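Local structure of tapirin (Caldicellulosiruptor hydrothermalis, 6N2C) at residues P558-L563 / N567-E572; S403-G408 / S428-L433; I259-N264 / D286-N291; N501-N506 / V512-I517. The protein binds cellulose and probably helps its thermophilic bacterium adhere to plant biomass, and has a C-terminal domain that is a zinc-containing beta-helix. All coordinates share one frame; numbering follows the deposited sequence.

The four contacts are spread along one parallel beta-helix. In chain order they run contact 3, contact 2, contact 4, contact 1, each closing before the next opens. Contact 3 lies near the middle, its centre about 8 Å from that of the chain. Contact 2 sits at one end, beside the outermost strands 400-403, 411-413 and 434-436. Contacts 1 and 4 belong to the other end, where strands 513-518 and 483-488 continue the row of strands that 186-190 belongs to. The centres of contacts 2 and 4 are about 70 Å apart. Contacts 1 and 4 touch: Leu-559 of helix 557-565 packs on Phe-515 and Ile-517. The C-terminal part of the chain thus completes the beta-helix at the end opposite contact 2.

Contact 1 of 4, residues P558-L563 / N567-E572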
loop_
_atom_site.group_PDB
_atom_site.type_symbol
_atom_site.label_atom_id
_atom_site.label_comp_id
_atom_site.label_asym_id
_atom_site.label_seq_id
_atom_site.Cartn_x
_atom_site.Cartn_y
_atom_site.Cartn_z
ATOM N N PRO A 558 -28.707 17.877 4.385
ATOM C CA PRO A 558 -30.042 17.300 4.134
ATOM C C PRO A 558 -29.924 15.930 3.426
ATOM O O PRO A 558 -30.743 15.016 3.663
ATOM C CB PRO A 558 -30.715 18.264 3.202
ATOM C CG PRO A 558 -29.865 19.499 3.210
ATOM C CD PRO A 558 -28.578 19.244 3.818
ATOM N N LEU A 559 -28.833 15.768 2.694
ATOM C CA LEU A 559 -28.608 14.435 2.031
ATOM C C LEU A 559 -28.147 13.447 3.075
ATOM O O LEU A 559 -28.628 12.319 3.074
ATOM C CB LEU A 559 -27.663 14.575 0.822
ATOM C CG LEU A 559 -27.231 13.279 0.084
ATOM C CD1 LEU A 559 -28.523 12.741 -0.563
ATOM C CD2 LEU A 559 -26.200 13.651 -0.956
ATOM N N ILE A 560 -27.220 13.784 3.982
ATOM C CA ILE A 560 -26.783 12.928 5.015
ATOM C C ILE A 560 -27.989 12.520 5.909
ATOM O O ILE A 560 -28.225 11.347 6.246
ATOM C CB ILE A 560 -25.734 13.587 5.881
ATOM C CG1 ILE A 560 -24.423 13.826 5.084
ATOM C CG2 ILE A 560 -25.451 12.830 7.164
ATOM C CD1 ILE A 560 -23.424 14.625 5.778
ATOM N N ASP A 561 -28.796 13.522 6.268
ATOM C CA ASP A 561 -29.960 13.245 7.113
ATOM C C ASP A 561 -30.905 12.223 6.421
ATOM O O ASP A 561 -31.411 11.315 7.083
ATOM C CB ASP A 561 -30.774 14.510 7.363
ATOM C CG ASP A 561 -30.020 15.522 8.248
ATOM O OD1 ASP A 561 -28.987 15.238 8.866
ATOM O OD2 ASP A 561 -30.569 16.585 8.261
ATOM N N TYR A 562 -31.127 12.381 5.135
ATOM C CA TYR A 562 -31.925 11.429 4.379
ATOM C C TYR A 562 -31.329 10.033 4.395
ATOM O O TYR A 562 -32.024 9.003 4.752
ATOM C CB TYR A 562 -32.136 11.845 2.946
ATOM C CG TYR A 562 -32.927 10.895 2.110
ATOM C CD1 TYR A 562 -34.329 10.842 2.192
ATOM C CD2 TYR A 562 -32.302 9.922 1.325
ATOM C CE1 TYR A 562 -35.044 9.935 1.433
ATOM C CE2 TYR A 562 -33.001 8.961 0.625
ATOM C CZ TYR A 562 -34.371 9.005 0.624
ATOM O OH TYR A 562 -35.066 8.088 -0.055
ATOM N N LEU A 563 -30.047 9.947 4.099
ATOM C CA LEU A 563 -29.414 8.649 4.096
ATOM C C LEU A 563 -29.440 7.956 5.457
ATOM O O LEU A 563 -29.605 6.715 5.535
ATOM C CB LEU A 563 -27.972 8.705 3.646
ATOM C CG LEU A 563 -27.800 9.197 2.200
ATOM C CD1 LEU A 563 -26.322 9.491 1.870
ATOM C CD2 LEU A 563 -28.353 8.276 1.141
ATOM N N ASN A 567 -31.414 4.391 6.848
ATOM C CA ASN A 567 -30.381 3.475 7.240
ATOM C C ASN A 567 -29.524 3.017 6.047
ATOM O O ASN A 567 -28.989 1.872 6.031
ATOM C CB ASN A 567 -30.916 2.219 7.970
ATOM C CG ASN A 567 -31.566 2.487 9.349
ATOM O OD1 ASN A 567 -32.136 1.557 9.912
ATOM N ND2 ASN A 567 -31.425 3.674 9.918
ATOM N N ILE A 568 -29.309 3.917 5.062
ATOM C CA ILE A 568 -28.388 3.632 3.988
ATOM C C ILE A 568 -26.961 3.856 4.526
ATOM O O ILE A 568 -25.997 3.208 4.094
ATOM C CB ILE A 568 -28.707 4.505 2.749
ATOM C CG1 ILE A 568 -30.013 4.126 2.179
ATOM C CG2 ILE A 568 -27.590 4.405 1.691
ATOM C CD1 ILE A 568 -30.647 5.176 1.321
ATOM N N ILE A 569 -26.826 4.765 5.486
ATOM C CA ILE A 569 -25.625 4.829 6.316
ATOM C C ILE A 569 -26.000 4.821 7.750
ATOM O O ILE A 569 -27.094 5.217 8.127
ATOM C CB ILE A 569 -24.732 6.062 5.945
ATOM C CG1 ILE A 569 -25.486 7.383 6.217
ATOM C CG2 ILE A 569 -24.276 5.946 4.496
ATOM C CD1 ILE A 569 -24.668 8.657 6.054
ATOM N N LYS A 570 -25.093 4.312 8.562
ATOM C CA LYS A 570 -25.225 4.353 10.025
ATOM C C LYS A 570 -23.916 4.931 10.517
ATOM O O LYS A 570 -22.818 4.427 10.081
ATOM C CB LYS A 570 -25.464 2.907 10.595
ATOM C CG LYS A 570 -26.879 2.370 10.358
ATOM C CD LYS A 570 -27.375 1.435 11.497
ATOM C CE LYS A 570 -28.847 1.125 11.324
ATOM N NZ LYS A 570 -29.318 0.166 12.384
ATOM N N ILE A 571 -24.004 5.873 11.457
ATOM C CA ILE A 571 -22.817 6.508 12.046
ATOM C C ILE A 571 -22.784 6.145 13.503
ATOM O O ILE A 571 -23.755 6.413 14.221
ATOM C CB ILE A 571 -22.793 8.027 11.856
ATOM C CG1 ILE A 571 -22.813 8.396 10.361
ATOM C CG2 ILE A 571 -21.566 8.644 12.565
ATOM C CD1 ILE A 571 -23.139 9.870 10.131
ATOM N N GLU A 572 -21.730 5.464 13.934
ATOM C CA GLU A 572 -21.651 5.042 15.296
ATOM C C GLU A 572 -20.487 5.762 15.937
ATOM O O GLU A 572 -19.489 6.162 15.262
ATOM C CB GLU A 572 -21.687 3.532 15.415
ATOM C CG GLU A 572 -20.378 2.820 15.560
ATOM C CD GLU A 572 -20.563 1.337 15.915
ATOM O OE1 GLU A 572 -20.880 0.587 14.978
ATOM O OE2 GLU A 572 -20.406 0.930 17.113
#
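Leu-563, in the last turn of helix 557-565, meets Ile-568 and Ile-569, which follow the helix. Ile-568 N donates to Leu-563 O at 2.9 Å, and the donor lies nearly along the C=O axis at 161°. Ile-569 N adds a weak bond to the same Leu-563 O, long at 3.4 Å but straight. Asn-567 N is also close to that oxygen, at a poor angle. Asn-567 ND2 reaches Leu-564 O, and Asn-470 ND2 takes the Asn-567 carbonyl. Tyr-562 OH is bonded to Glu-473 OE2, and Ile-568 has backbone bonding with Arg-467.

Beside these bonds the side chains that meet are apolar. Leu-563 carries its CG anti to the carbonyl carbon (chi1 -63°), which leads CD2 to Ile-568. Leu-563 CD2 rests 3.9 Å from Ile-568 CD1, the two side chains crossing at a slant. In one of its two conformers, Ile-569 has CG1 3.8 Å from Leu-563 CB. Leu-563 and Leu-559 touch Val-487 of strand 483-488, so the helix packs on that strand. The bonds from Ile-568 N to Leu-563 O and from Asn-567 N to Leu-564 O, with the positive phi of Asn-567 (51°), make this a Schellman motif with Asn-567 as the C-prime residue.

Contact 2 of 4, residues S403-G408 / S428-L433; sequences SNLNSG and SGIRNL
Ile-430 lays its two branches against the 403-408 loop, one on Leu-405 and the other on Gly-408. Both segments are loops at one end of the parallel beta-helix. Residues 403-408 join strand 400-403 to strand 411-413, and residues 428-433 lead into strand 434-436. The contact is buried and mostly apolar.

Ile-430 and Leu-405 reach toward each other tip to tip, with Ile-430 CD1 4.2 Å from Leu-405 CD2. CG1 of Ile-430 stands between its own backbone N and carbonyl carbon (chi1 58°). This sends CD1 toward Leu-405 and leaves CG2 for Gly-408. Leu-405 in turn carries its CG anti to the backbone N (chi1 177°), which extends the side chain toward Ile-430. Ile-411 of strand 411-413 touches both residues, and Pro-427 also touches Leu-405. Leu-433, further along the second segment, touches Ile-411 as well. Gly-408 has no side chain, and its positive phi of 64° is one that favours glycine.

Glu-386 gathers the backbone N-H groups of the 403-408 loop. Its OE2 accepts bonds from Asn-406 N and Ser-407 N, and its OE1 a weak one from Gly-408 N. The two loops also share a bridging water. It donates to Ser-407 O at 3.0 Å and accepts from Gly-429 N at 2.9 Å. At the other branch of the isoleucine, Ile-430 CG2 rests 3.6 Å from Gly-408 O.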
loop_
_atom_site.group_PDB
_atom_site.type_symbol
_atom_site.label_atom_id
_atom_site.label_comp_id
_atom_site.label_asym_id
_atom_site.label_seq_id
_atom_site.Cartn_x
_atom_site.Cartn_y
_atom_site.Cartn_z
ATOM N N SER A 403 29.059 -21.496 -0.929
ATOM C CA SER A 403 29.538 -22.059 -2.214
ATOM C C SER A 403 30.138 -20.993 -3.061
ATOM O O SER A 403 29.800 -19.811 -2.952
ATOM C CB SER A 403 28.434 -22.779 -2.930
ATOM O OG SER A 403 27.375 -21.926 -3.258
ATOM N N ASN A 404 31.039 -21.417 -3.971
ATOM C CA ASN A 404 31.684 -20.486 -4.926
ATOM C C ASN A 404 32.259 -19.320 -4.220
ATOM O O ASN A 404 32.288 -18.221 -4.719
ATOM C CB ASN A 404 30.723 -20.106 -6.024
ATOM C CG ASN A 404 30.278 -21.310 -6.795
ATOM O OD1 ASN A 404 31.126 -22.050 -7.326
ATOM N ND2 ASN A 404 28.952 -21.537 -6.874
ATOM N N LEU A 405 32.745 -19.567 -3.004
ATOM C CA LEU A 405 33.244 -18.485 -2.189
ATOM C C LEU A 405 34.674 -18.893 -1.912
ATOM O O LEU A 405 34.934 -19.829 -1.057
ATOM C CB LEU A 405 32.438 -18.430 -0.857
ATOM C CG LEU A 405 32.941 -17.356 0.128
ATOM C CD1 LEU A 405 32.811 -15.982 -0.477
ATOM C CD2 LEU A 405 32.251 -17.453 1.497
ATOM N N ASN A 406 35.591 -18.218 -2.617
ATOM C CA ASN A 406 37.007 -18.555 -2.561
ATOM C C ASN A 406 37.867 -17.599 -1.798
ATOM O O ASN A 406 38.794 -18.047 -1.113
ATOM C CB ASN A 406 37.511 -18.730 -3.986
ATOM C CG ASN A 406 36.726 -19.792 -4.697
ATOM O OD1 ASN A 406 36.614 -20.929 -4.186
ATOM N ND2 ASN A 406 36.087 -19.422 -5.816
ATOM N N SER A 407 37.621 -16.301 -1.903
ATOM C CA SER A 407 38.384 -15.326 -1.123
ATOM C C SER A 407 37.602 -14.682 0.026
ATOM O O SER A 407 38.155 -14.441 1.058
ATOM C CB SER A 407 38.936 -14.230 -2.011
ATOM O OG SER A 407 37.919 -13.398 -2.535
ATOM N N GLY A 408 36.322 -14.399 -0.183
ATOM C CA GLY A 408 35.579 -13.561 0.763
ATOM C C GLY A 408 36.032 -12.106 0.915
ATOM O O GLY A 408 35.746 -11.510 1.905
ATOM N N SER A 428 40.428 -18.672 4.152
ATOM C CA SER A 428 41.191 -18.365 5.334
ATOM C C SER A 428 41.090 -16.902 5.749
ATOM O O SER A 428 41.223 -16.601 6.940
ATOM C CB SER A 428 42.679 -18.757 5.128
ATOM O OG SER A 428 43.201 -18.035 4.006
ATOM N N GLY A 429 40.959 -16.007 4.808
ATOM C CA GLY A 429 40.899 -14.562 5.118
ATOM C C GLY A 429 39.622 -14.059 5.807
ATOM O O GLY A 429 39.608 -12.965 6.343
ATOM N N ILE A 430 38.586 -14.890 5.850
ATOM C CA ILE A 430 37.376 -14.565 6.689
ATOM C C ILE A 430 37.070 -15.559 7.767
ATOM O O ILE A 430 36.100 -15.402 8.500
ATOM C CB ILE A 430 36.125 -14.302 5.857
ATOM C CG1 ILE A 430 35.786 -15.493 4.970
ATOM C CG2 ILE A 430 36.336 -13.024 5.065
ATOM C CD1 ILE A 430 34.405 -15.392 4.411
ATOM N N ARG A 431 37.962 -16.534 7.975
ATOM C CA ARG A 431 37.700 -17.548 8.971
ATOM C C ARG A 431 37.548 -16.953 10.330
ATOM O O ARG A 431 36.696 -17.410 11.128
ATOM C CB ARG A 431 38.763 -18.676 8.910
ATOM C CG ARG A 431 38.631 -19.683 10.040
ATOM C CD ARG A 431 37.393 -20.580 9.913
ATOM N NE ARG A 431 37.250 -21.440 11.091
ATOM C CZ ARG A 431 36.875 -21.032 12.329
ATOM N NH1 ARG A 431 36.562 -19.744 12.642
ATOM N NH2 ARG A 431 36.840 -21.939 13.315
ATOM N N ASN A 432 38.321 -15.887 10.557
ATOM C CA ASN A 432 38.362 -15.146 11.821
ATOM C C ASN A 432 36.997 -14.669 12.299
ATOM O O ASN A 432 36.746 -14.627 13.494
ATOM C CB ASN A 432 39.340 -13.929 11.797
ATOM C CG ASN A 432 38.890 -12.760 10.914
ATOM O OD1 ASN A 432 38.639 -12.901 9.704
ATOM N ND2 ASN A 432 38.861 -11.551 11.508
ATOM N N LEU A 433 36.146 -14.364 11.348
ATOM C CA LEU A 433 34.869 -13.684 11.616
ATOM C C LEU A 433 33.936 -14.609 12.403
ATOM O O LEU A 433 33.012 -14.114 13.085
ATOM C CB LEU A 433 34.210 -13.321 10.331
ATOM C CG LEU A 433 34.921 -12.306 9.417
ATOM C CD1 LEU A 433 34.110 -12.026 8.184
ATOM C CD2 LEU A 433 35.341 -11.050 10.201
HETATM O O HOH W 1 40.685 -15.762 1.969
#

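Contact 3 of 4, residues I259-N264 / D286-N291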
loop_
_atom_site.group_PDB
_atom_site.type_symbol
_atom_site.label_atom_id
_atom_site.label_comp_id
_atom_site.label_asym_id
_atom_site.label_seq_id
_atom_site.Cartn_x
_atom_site.Cartn_y
_atom_site.Cartn_z
ATOM N N ILE A 259 -0.410 -5.056 -4.372
ATOM C CA ILE A 259 -0.231 -3.732 -4.962
ATOM C C ILE A 259 0.749 -3.920 -6.120
ATOM O O ILE A 259 1.905 -4.307 -5.890
ATOM C CB ILE A 259 0.312 -2.723 -3.976
ATOM C CG1 ILE A 259 -0.580 -2.694 -2.653
ATOM C CG2 ILE A 259 0.474 -1.366 -4.626
ATOM C CD1 ILE A 259 -0.082 -1.704 -1.602
ATOM N N THR A 260 0.287 -3.627 -7.327
ATOM C CA THR A 260 1.054 -3.991 -8.546
ATOM C C THR A 260 1.410 -2.731 -9.284
ATOM O O THR A 260 0.521 -2.019 -9.711
ATOM C CB THR A 260 0.323 -4.985 -9.418
ATOM O OG1 THR A 260 -0.182 -6.088 -8.666
ATOM C CG2 THR A 260 1.216 -5.464 -10.553
ATOM N N PHE A 261 2.712 -2.459 -9.388
ATOM C CA PHE A 261 3.260 -1.329 -10.093
ATOM C C PHE A 261 3.431 -1.749 -11.548
ATOM O O PHE A 261 3.886 -2.866 -11.815
ATOM C CB PHE A 261 4.581 -0.913 -9.491
ATOM C CG PHE A 261 4.485 -0.242 -8.159
ATOM C CD1 PHE A 261 4.309 -0.968 -6.979
ATOM C CD2 PHE A 261 4.508 1.143 -8.059
ATOM C CE1 PHE A 261 4.177 -0.290 -5.748
ATOM C CE2 PHE A 261 4.400 1.825 -6.837
ATOM C CZ PHE A 261 4.235 1.085 -5.674
ATOM N N ASN A 262 3.047 -0.887 -12.455
ATOM C CA ASN A 262 3.274 -1.021 -13.911
ATOM C C ASN A 262 3.669 0.314 -14.446
ATOM O O ASN A 262 3.218 1.329 -13.973
ATOM C CB ASN A 262 2.001 -1.400 -14.659
ATOM C CG ASN A 262 1.448 -2.704 -14.210
ATOM O OD1 ASN A 262 2.004 -3.756 -14.541
ATOM N ND2 ASN A 262 0.414 -2.661 -13.305
ATOM N N GLY A 263 4.488 0.308 -15.527
ATOM C CA GLY A 263 4.647 1.474 -16.364
ATOM C C GLY A 263 5.792 2.388 -15.944
ATOM O O GLY A 263 6.148 3.365 -16.627
ATOM N N ASN A 264 6.406 2.065 -14.798
ATOM C CA ASN A 264 7.455 2.765 -14.213
ATOM C C ASN A 264 7.091 4.177 -13.728
ATOM O O ASN A 264 6.014 4.719 -14.038
ATOM C CB ASN A 264 8.687 2.895 -15.180
ATOM C CG ASN A 264 9.379 1.538 -15.515
ATOM O OD1 ASN A 264 8.982 0.409 -15.130
ATOM N ND2 ASN A 264 10.436 1.681 -16.179
ATOM N N ASP A 286 10.365 2.914 -9.703
ATOM C CA ASP A 286 9.201 3.068 -8.803
ATOM C C ASP A 286 9.734 3.307 -7.377
ATOM O O ASP A 286 10.761 2.725 -6.966
ATOM C CB ASP A 286 8.331 1.841 -8.855
ATOM C CG ASP A 286 7.609 1.686 -10.159
ATOM O OD1 ASP A 286 7.078 2.698 -10.710
ATOM O OD2 ASP A 286 7.395 0.509 -10.544
ATOM N N GLU A 287 8.985 4.129 -6.620
ATOM C CA GLU A 287 9.376 4.441 -5.251
ATOM C C GLU A 287 8.253 4.196 -4.290
ATOM O O GLU A 287 7.142 4.622 -4.549
ATOM C CB GLU A 287 9.749 5.918 -5.188
ATOM C CG GLU A 287 10.201 6.365 -3.806
ATOM C CD GLU A 287 10.589 7.855 -3.674
ATOM O OE1 GLU A 287 10.356 8.674 -4.590
ATOM O OE2 GLU A 287 11.220 8.184 -2.654
ATOM N N ILE A 288 8.574 3.585 -3.151
ATOM C CA ILE A 288 7.639 3.463 -2.015
ATOM C C ILE A 288 8.343 4.165 -0.871
ATOM O O ILE A 288 9.507 3.867 -0.564
ATOM C CB ILE A 288 7.399 2.034 -1.680
ATOM C CG1 ILE A 288 6.624 1.375 -2.831
ATOM C CG2 ILE A 288 6.522 1.947 -0.412
ATOM C CD1 ILE A 288 6.194 0.004 -2.535
ATOM N N VAL A 289 7.678 5.098 -0.217
ATOM C CA VAL A 289 8.198 5.603 1.066
ATOM C C VAL A 289 7.192 5.195 2.165
ATOM O O VAL A 289 6.043 5.594 2.076
ATOM C CB VAL A 289 8.211 7.152 1.051
ATOM C CG1 VAL A 289 8.797 7.693 2.381
ATOM C CG2 VAL A 289 9.024 7.703 -0.109
ATOM N N ALA A 290 7.558 4.313 3.067
ATOM C CA ALA A 290 6.649 3.812 4.064
ATOM C C ALA A 290 7.176 4.000 5.475
ATOM O O ALA A 290 8.369 4.136 5.738
ATOM C CB ALA A 290 6.420 2.340 3.828
ATOM N N ASN A 291 6.250 3.982 6.426
ATOM C CA ASN A 291 6.593 3.900 7.841
ATOM C C ASN A 291 6.478 2.453 8.256
ATOM O O ASN A 291 7.497 1.771 8.281
ATOM C CB ASN A 291 5.720 4.882 8.650
ATOM C CG ASN A 291 6.056 6.372 8.397
ATOM O OD1 ASN A 291 7.143 6.778 7.881
ATOM N ND2 ASN A 291 5.079 7.226 8.753
#
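Phe-261 packs against Asp-286 and Ile-288, which stand on the same side of the later segment. The side chains of Phe-261 and Asp-286 run past one another in opposite directions, ring and carboxylate planes 40° apart. Asp-286 OD2 lies 3.3 Å from Phe-261 CB, and Asp-286 CG 3.8 Å from Phe-261 CD2. The far end of the ring meets the isoleucine, with Phe-261 CZ 3.7 Å from Ile-288 CG1. Asp-286 also touches the turn, where its OD1 is 3.4 Å from Asn-264 C. In Asp-286 the CG lies anti to the carbonyl carbon (chi1 -70°), which turns the carboxylate to the 259-264 segment.

The carboxylate is buried and its oxygens have partners outside the two segments. OD2 bonds with Ser-283 OG, and OD1 accepts from Asn-266 N. Ser-283 OG is also bonded to Asn-264 N, so the serine joins the aspartate to the turn. The Phe-261 ring stacks with Phe-241 and touches Leu-268.

Leu-274 and Ile-280 touch Ile-288. Strand 259-260 lies between strands 239-240 and 279-281 on one face of the parallel beta-helix. Strand 287-290 lies between 267-270 and 307-310 on another.

Contact 4 of 4, residues N501-N506 / V512-I517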
loop_
_atom_site.group_PDB
_atom_site.type_symbol
_atom_site.label_atom_id
_atom_site.label_comp_id
_atom_site.label_asym_id
_atom_site.label_seq_id
_atom_site.Cartn_x
_atom_site.Cartn_y
_atom_site.Cartn_z
ATOM N N ASN A 501 -24.972 15.824 -16.568
ATOM C CA ASN A 501 -25.219 16.928 -17.510
ATOM C C ASN A 501 -25.649 18.254 -16.823
ATOM O O ASN A 501 -25.729 19.274 -17.482
ATOM C CB ASN A 501 -26.201 16.483 -18.585
ATOM C CG ASN A 501 -25.516 15.715 -19.697
ATOM O OD1 ASN A 501 -25.843 14.567 -19.966
ATOM N ND2 ASN A 501 -24.549 16.344 -20.348
ATOM N N LYS A 502 -25.893 18.238 -15.511
ATOM C CA LYS A 502 -26.057 19.487 -14.736
ATOM C C LYS A 502 -24.752 20.205 -14.527
ATOM O O LYS A 502 -24.753 21.356 -14.055
ATOM C CB LYS A 502 -26.710 19.241 -13.360
ATOM C CG LYS A 502 -28.095 18.642 -13.357
ATOM C CD LYS A 502 -29.143 19.478 -14.045
ATOM C CE LYS A 502 -30.415 18.651 -14.200
ATOM N NZ LYS A 502 -30.909 18.131 -12.890
ATOM N N ASN A 503 -23.629 19.570 -14.902
ATOM C CA ASN A 503 -22.348 20.235 -14.955
ATOM C C ASN A 503 -21.697 20.463 -16.295
ATOM O O ASN A 503 -21.036 19.554 -16.799
ATOM C CB ASN A 503 -21.409 19.395 -14.097
ATOM C CG ASN A 503 -20.839 20.189 -13.013
ATOM O OD1 ASN A 503 -21.193 21.348 -12.828
ATOM N ND2 ASN A 503 -20.020 19.587 -12.272
ATOM N N LYS A 504 -21.842 21.664 -16.864
ATOM C CA LYS A 504 -21.207 22.021 -18.149
ATOM C C LYS A 504 -19.674 22.139 -17.980
ATOM O O LYS A 504 -19.219 22.974 -17.209
ATOM C CB LYS A 504 -21.791 23.321 -18.734
ATOM N N PRO A 505 -18.879 21.282 -18.684
ATOM C CA PRO A 505 -17.403 21.322 -18.565
ATOM C C PRO A 505 -16.773 22.506 -19.257
ATOM O O PRO A 505 -15.637 22.858 -18.978
ATOM C CB PRO A 505 -16.954 20.013 -19.230
ATOM C CG PRO A 505 -18.025 19.683 -20.190
ATOM C CD PRO A 505 -19.310 20.173 -19.568
ATOM N N ASN A 506 -17.522 23.094 -20.177
ATOM C CA ASN A 506 -17.115 24.276 -20.927
ATOM C C ASN A 506 -17.250 25.570 -20.062
ATOM O O ASN A 506 -16.752 26.624 -20.463
ATOM C CB ASN A 506 -17.956 24.285 -22.244
ATOM C CG ASN A 506 -17.988 25.629 -22.949
ATOM O OD1 ASN A 506 -16.943 26.171 -23.321
ATOM N ND2 ASN A 506 -19.200 26.161 -23.168
ATOM N N VAL A 512 -21.142 23.062 -10.286
ATOM C CA VAL A 512 -21.880 22.698 -9.119
ATOM C C VAL A 512 -21.431 21.349 -8.618
ATOM O O VAL A 512 -20.990 20.475 -9.385
ATOM C CB VAL A 512 -23.382 22.665 -9.379
ATOM C CG1 VAL A 512 -23.821 24.044 -9.911
ATOM C CG2 VAL A 512 -23.817 21.585 -10.347
ATOM N N GLN A 513 -21.642 21.162 -7.354
ATOM C CA GLN A 513 -21.281 19.922 -6.726
ATOM C C GLN A 513 -22.233 18.845 -7.091
ATOM O O GLN A 513 -23.394 19.081 -7.306
ATOM C CB GLN A 513 -21.150 20.077 -5.231
ATOM C CG GLN A 513 -20.233 21.220 -4.703
ATOM C CD GLN A 513 -20.356 21.585 -3.259
ATOM O OE1 GLN A 513 -21.291 21.120 -2.570
ATOM N NE2 GLN A 513 -19.475 22.488 -2.769
ATOM N N ILE A 514 -21.708 17.601 -7.085
ATOM C CA ILE A 514 -22.463 16.443 -7.534
ATOM C C ILE A 514 -22.329 15.362 -6.484
ATOM O O ILE A 514 -21.221 14.980 -6.154
ATOM C CB ILE A 514 -21.970 15.942 -8.904
ATOM C CG1 ILE A 514 -22.157 16.973 -10.035
ATOM C CG2 ILE A 514 -22.633 14.636 -9.285
ATOM C CD1 ILE A 514 -23.571 17.210 -10.336
ATOM N N PHE A 515 -23.464 14.839 -6.014
ATOM C CA PHE A 515 -23.450 13.765 -5.021
ATOM C C PHE A 515 -24.323 12.621 -5.538
ATOM O O PHE A 515 -25.542 12.792 -5.701
ATOM C CB PHE A 515 -23.977 14.304 -3.670
ATOM C CG PHE A 515 -23.181 15.418 -3.163
ATOM C CD1 PHE A 515 -22.023 15.230 -2.446
ATOM C CD2 PHE A 515 -23.560 16.751 -3.481
ATOM C CE1 PHE A 515 -21.261 16.297 -1.987
ATOM C CE2 PHE A 515 -22.785 17.778 -3.061
ATOM C CZ PHE A 515 -21.691 17.579 -2.300
ATOM N N VAL A 516 -23.695 11.475 -5.778
ATOM C CA VAL A 516 -24.366 10.275 -6.302
ATOM C C VAL A 516 -24.219 9.104 -5.377
ATOM O O VAL A 516 -23.104 8.736 -4.990
ATOM C CB VAL A 516 -23.881 9.950 -7.721
ATOM C CG1 VAL A 516 -24.653 8.758 -8.252
ATOM C CG2 VAL A 516 -24.068 11.093 -8.643
ATOM N N ILE A 517 -25.350 8.501 -4.967
ATOM C CA ILE A 517 -25.350 7.325 -4.152
ATOM C C ILE A 517 -26.272 6.317 -4.829
ATOM O O ILE A 517 -27.496 6.607 -4.900
ATOM C CB ILE A 517 -25.821 7.582 -2.735
ATOM C CG1 ILE A 517 -24.952 8.664 -2.029
ATOM C CG2 ILE A 517 -25.724 6.261 -1.926
ATOM C CD1 ILE A 517 -25.499 10.075 -2.247
#
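Val-512 opens the second segment with its backbone bound to Asn-503. Val-512 N donates to Asn-503 OD1 at 3.1 Å with an N-H...O angle of 164°. It comes in 19° out of the amide plane. The same amide answers through its other end: Asn-503 ND2 gives a weak bond to Val-512 O at 3.2 Å. The stronger bond, and the weak one beside it, suit this turn of the amide. Its chi1 of -122° is away from the usual staggered values, and that sets the amide against the backbone of Val-512. The valine branch CG2 lies 3.6 Å from Asn-503 OD1 and 3.8 Å from Lys-502 O. Val-512 and Lys-502 both touch Tyr-484.

Gln-513 begins strand 513-518, which lies between strands 483-488 and 534-537 near one end of the parallel beta-helix. The loop 501-506 follows helix 494-500, and Asn-503 ties it to the start of this strand. The zinc site of His-530, Asp-532 and Glu-551 is near, with the zinc ion about 9 Å from the Asn-503 side chain.

Ile-514 comes next and faces back to the loop. Its CG1 lies 4.1 Å from Asn-503 ND2, the two side chains running past each other in opposite directions. Its backbone bonds to Asp-532 and Val-534. Phe-515 then touches Val-534 of strand 534-537, and Ile-517 touches Ile-536 of the same strand.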